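Local structure of UPF0147 protein MMP1188 (Methanococcus maripaludis S2, 2QZG) at residues E25-I36 with D71-I82. The protein is of unknown function, an archaeal member of the UPF0147 family that folds as a small all-helical protein and assembles as a pair of chains. Residues are numbered along the deposited sequence; the frame is centred on the assembly and turned at random.
Sequences EIVEDTTVPRNI and DPNMPIHTRTQI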
# COMPACT_ATOMS: atom_id res chain seq x y z
N GLU C 25 -10.22 -6.77 -6.85
CA GLU C 25 -9.30 -7.15 -7.92
C GLU C 25 -8.85 -8.61 -7.77
O GLU C 25 -8.92 -9.38 -8.73
CB GLU C 25 -8.10 -6.19 -7.95
CG GLU C 25 -7.25 -6.24 -9.23
CD GLU C 25 -6.22 -5.11 -9.30
OE1 GLU C 25 -6.05 -4.38 -8.29
OE2 GLU C 25 -5.57 -4.95 -10.36
N ILE C 26 -8.43 -8.98 -6.57
CA ILE C 26 -8.07 -10.37 -6.25
C ILE C 26 -9.27 -11.32 -6.35
O ILE C 26 -9.14 -12.46 -6.81
CB ILE C 26 -7.53 -10.48 -4.82
CG1 ILE C 26 -6.28 -9.58 -4.63
CG2 ILE C 26 -7.30 -11.94 -4.44
CD1 ILE C 26 -5.80 -9.50 -3.18
N VAL C 27 -10.43 -10.86 -5.88
CA VAL C 27 -11.67 -11.64 -5.92
C VAL C 27 -12.00 -12.05 -7.35
O VAL C 27 -12.36 -13.20 -7.60
CB VAL C 27 -12.86 -10.90 -5.23
CG1 VAL C 27 -14.22 -11.61 -5.47
CG2 VAL C 27 -12.62 -10.78 -3.72
N GLU C 28 -11.87 -11.12 -8.29
CA GLU C 28 -12.21 -11.39 -9.68
C GLU C 28 -11.06 -12.02 -10.47
O GLU C 28 -11.20 -12.29 -11.66
CB GLU C 28 -12.72 -10.11 -10.36
CG GLU C 28 -13.95 -9.53 -9.66
CD GLU C 28 -14.52 -8.26 -10.29
OE1 GLU C 28 -14.28 -8.02 -11.50
OE2 GLU C 28 -15.23 -7.51 -9.57
N ASP C 29 -9.93 -12.26 -9.81
CA ASP C 29 -8.71 -12.73 -10.46
C ASP C 29 -8.71 -14.26 -10.57
O ASP C 29 -8.55 -14.96 -9.58
CB ASP C 29 -7.47 -12.21 -9.70
CG ASP C 29 -6.16 -12.57 -10.36
OD1 ASP C 29 -6.10 -13.45 -11.26
OD2 ASP C 29 -5.15 -11.96 -9.96
N THR C 30 -8.87 -14.75 -11.80
CA THR C 30 -9.04 -16.19 -12.05
C THR C 30 -7.76 -17.03 -11.89
O THR C 30 -7.82 -18.27 -11.84
CB THR C 30 -9.61 -16.44 -13.47
OG1 THR C 30 -8.69 -15.92 -14.44
CG2 THR C 30 -10.99 -15.78 -13.64
N THR C 31 -6.60 -16.37 -11.83
CA THR C 31 -5.32 -17.06 -11.65
C THR C 31 -5.05 -17.39 -10.18
O THR C 31 -3.99 -17.92 -9.83
CB THR C 31 -4.13 -16.23 -12.17
OG1 THR C 31 -4.08 -14.98 -11.47
CG2 THR C 31 -4.25 -15.98 -13.67
N VAL C 32 -6.01 -17.07 -9.31
CA VAL C 32 -5.83 -17.23 -7.87
C VAL C 32 -6.67 -18.40 -7.37
O VAL C 32 -7.83 -18.54 -7.79
CB VAL C 32 -6.13 -15.89 -7.10
CG1 VAL C 32 -5.78 -16.01 -5.63
CG2 VAL C 32 -5.32 -14.76 -7.69
N PRO C 33 -6.08 -19.27 -6.52
CA PRO C 33 -6.88 -20.32 -5.88
C PRO C 33 -8.19 -19.77 -5.28
O PRO C 33 -8.22 -18.67 -4.70
CB PRO C 33 -5.96 -20.83 -4.77
CG PRO C 33 -4.59 -20.63 -5.33
CD PRO C 33 -4.66 -19.36 -6.15
N ARG C 34 -9.26 -20.52 -5.44
CA ARG C 34 -10.56 -20.09 -4.99
C ARG C 34 -10.59 -19.77 -3.49
O ARG C 34 -11.30 -18.86 -3.09
CB ARG C 34 -11.65 -21.11 -5.39
CG ARG C 34 -11.82 -21.17 -6.90
CD ARG C 34 -13.02 -21.91 -7.34
NE ARG C 34 -14.20 -21.05 -7.40
CZ ARG C 34 -14.66 -20.49 -8.52
NH1 ARG C 34 -14.05 -20.69 -9.68
NH2 ARG C 34 -15.73 -19.72 -8.45
N ASN C 35 -9.82 -20.49 -2.68
CA ASN C 35 -9.79 -20.21 -1.25
C ASN C 35 -9.18 -18.84 -0.89
O ASN C 35 -9.55 -18.22 0.10
CB ASN C 35 -9.09 -21.34 -0.48
CG ASN C 35 -7.60 -21.38 -0.72
OD1 ASN C 35 -7.15 -21.45 -1.87
ND2 ASN C 35 -6.82 -21.34 0.36
N ILE C 36 -8.26 -18.36 -1.72
CA ILE C 36 -7.58 -17.09 -1.48
C ILE C 36 -8.45 -15.93 -1.97
O ILE C 36 -8.53 -14.87 -1.33
CB ILE C 36 -6.18 -17.06 -2.12
CG1 ILE C 36 -5.26 -18.06 -1.42
CG2 ILE C 36 -5.57 -15.65 -2.05
CD1 ILE C 36 -4.09 -18.54 -2.28
N ASP C 71 -0.73 -19.81 3.12
CA ASP C 71 -1.10 -20.74 2.06
C ASP C 71 0.08 -20.90 1.09
O ASP C 71 0.55 -19.92 0.52
CB ASP C 71 -2.33 -20.22 1.31
CG ASP C 71 -3.14 -21.32 0.66
OD1 ASP C 71 -2.84 -21.69 -0.50
OD2 ASP C 71 -4.11 -21.79 1.29
N PRO C 72 0.55 -22.15 0.90
CA PRO C 72 1.72 -22.36 0.04
C PRO C 72 1.44 -22.13 -1.46
O PRO C 72 2.39 -21.96 -2.24
CB PRO C 72 2.10 -23.82 0.31
CG PRO C 72 0.83 -24.47 0.73
CD PRO C 72 0.04 -23.41 1.47
N ASN C 73 0.15 -22.14 -1.84
CA ASN C 73 -0.25 -22.01 -3.24
C ASN C 73 -0.43 -20.58 -3.73
O ASN C 73 -0.84 -20.33 -4.87
CB ASN C 73 -1.52 -22.81 -3.52
CG ASN C 73 -1.24 -24.09 -4.30
OD1 ASN C 73 -0.12 -24.61 -4.27
ND2 ASN C 73 -2.24 -24.57 -5.03
N MSE C 74 -0.12 -19.62 -2.88
CA MSE C 74 -0.38 -18.25 -3.29
C MSE C 74 0.60 -17.67 -4.31
O MSE C 74 1.82 -17.76 -4.13
CB MSE C 74 -0.49 -17.34 -2.11
CG MSE C 74 -1.35 -16.19 -2.50
SE MSE C 74 -1.05 -14.89 -1.27
CE MSE C 74 -2.26 -15.51 0.12
N PRO C 75 0.05 -17.07 -5.38
CA PRO C 75 0.84 -16.51 -6.46
C PRO C 75 1.61 -15.29 -6.01
O PRO C 75 1.13 -14.55 -5.14
CB PRO C 75 -0.20 -16.10 -7.51
CG PRO C 75 -1.50 -16.80 -7.10
CD PRO C 75 -1.41 -16.91 -5.62
N ILE C 76 2.79 -15.08 -6.58
CA ILE C 76 3.66 -13.95 -6.24
C ILE C 76 2.91 -12.61 -6.35
O ILE C 76 2.92 -11.82 -5.39
CB ILE C 76 4.98 -13.93 -7.07
CG1 ILE C 76 5.81 -15.18 -6.74
CG2 ILE C 76 5.78 -12.65 -6.79
CD1 ILE C 76 7.18 -15.30 -7.45
N HIS C 77 2.22 -12.39 -7.48
CA HIS C 77 1.52 -11.14 -7.74
C HIS C 77 0.46 -10.85 -6.68
O HIS C 77 0.32 -9.72 -6.20
CB HIS C 77 0.94 -11.09 -9.17
CG HIS C 77 -0.31 -11.88 -9.38
ND1 HIS C 77 -0.32 -13.25 -9.51
CD2 HIS C 77 -1.61 -11.49 -9.52
CE1 HIS C 77 -1.56 -13.67 -9.70
NE2 HIS C 77 -2.36 -12.63 -9.72
N THR C 78 -0.29 -11.88 -6.30
CA THR C 78 -1.27 -11.75 -5.25
C THR C 78 -0.62 -11.40 -3.91
O THR C 78 -1.13 -10.55 -3.18
CB THR C 78 -2.10 -13.02 -5.14
OG1 THR C 78 -2.49 -13.42 -6.46
CG2 THR C 78 -3.36 -12.76 -4.30
N ARG C 79 0.50 -12.04 -3.59
CA ARG C 79 1.16 -11.79 -2.32
C ARG C 79 1.49 -10.30 -2.17
O ARG C 79 1.31 -9.72 -1.09
CB ARG C 79 2.41 -12.66 -2.21
CG ARG C 79 3.05 -12.66 -0.84
CD ARG C 79 4.27 -13.57 -0.78
NE ARG C 79 3.92 -14.98 -1.00
CZ ARG C 79 3.29 -15.74 -0.11
NH1 ARG C 79 2.92 -15.24 1.07
NH2 ARG C 79 3.02 -17.02 -0.40
N THR C 80 1.96 -9.68 -3.27
CA THR C 80 2.28 -8.25 -3.33
C THR C 80 1.05 -7.37 -3.17
O THR C 80 1.08 -6.36 -2.45
CB THR C 80 3.06 -7.88 -4.64
OG1 THR C 80 4.39 -8.40 -4.55
CG2 THR C 80 3.18 -6.34 -4.82
N GLN C 81 -0.04 -7.77 -3.83
CA GLN C 81 -1.30 -7.05 -3.72
C GLN C 81 -1.77 -7.08 -2.28
O GLN C 81 -2.19 -6.05 -1.76
CB GLN C 81 -2.37 -7.62 -4.67
CG GLN C 81 -2.10 -7.28 -6.14
CD GLN C 81 -2.95 -8.09 -7.12
OE1 GLN C 81 -3.71 -8.97 -6.73
NE2 GLN C 81 -2.79 -7.82 -8.41
N ILE C 82 -1.69 -8.24 -1.63
CA ILE C 82 -2.14 -8.37 -0.24
C ILE C 82 -1.27 -7.56 0.74
O ILE C 82 -1.81 -6.96 1.65
CB ILE C 82 -2.28 -9.82 0.17
CG1 ILE C 82 -3.49 -10.44 -0.55
CG2 ILE C 82 -2.38 -9.98 1.71
CD1 ILE C 82 -3.45 -11.90 -0.63
O HOH W 1 -4.43 -11.76 -7.10
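D29 and H77 meet in a His-carboxylate hydrogen bond that joins the turn between helices 12-27 and 34-46 to the first turn of helix 76-90. H77 NE2 donates to D29 OD2 at 2.9 Å; the acceptor lies in the ring plane and is approached on its syn side, with ring and carboxylate planes 43° apart. OD1, the other oxygen, is occupied within its own loop, where T31 N (3.0 Å) closes an Asx turn. D29 CG lies anti to the backbone N (chi1 -176°), which carries the carboxylate across to the ring. A water extends the network, donating to D29 OD2 and Q81 OE1 and accepting from T78 OG1. Farther along, N35 ND2 reaches D71 OD2 at 2.9 Å from above the carboxylate plane.

Apolar contacts lie beside these bonds. I36 CD1 presses on M74 CG (3.6 Å; a selenomethionine), with I68 of helix 54-68 touching both residues, while the P33 and P75 rings meet through their CD atoms at 4.1 Å. On the helix 12-27 side, the side chains of I26 and I82 cross at about a right angle, with I26 CD1 3.6 Å from I82 CG1.

Replacing D29 by an alanine would probably leave H77 NE2 and the water without their shared acceptor and undo the Asx turn that OD1 closes with T31 N. Each hydrogen bond across the contact thus runs from a loop to a helix (D29 to H77, D71 to N35), while the loops themselves meet through proline rings, and the carboxylate of D29, if ionised, would probably favour a protonated imidazole.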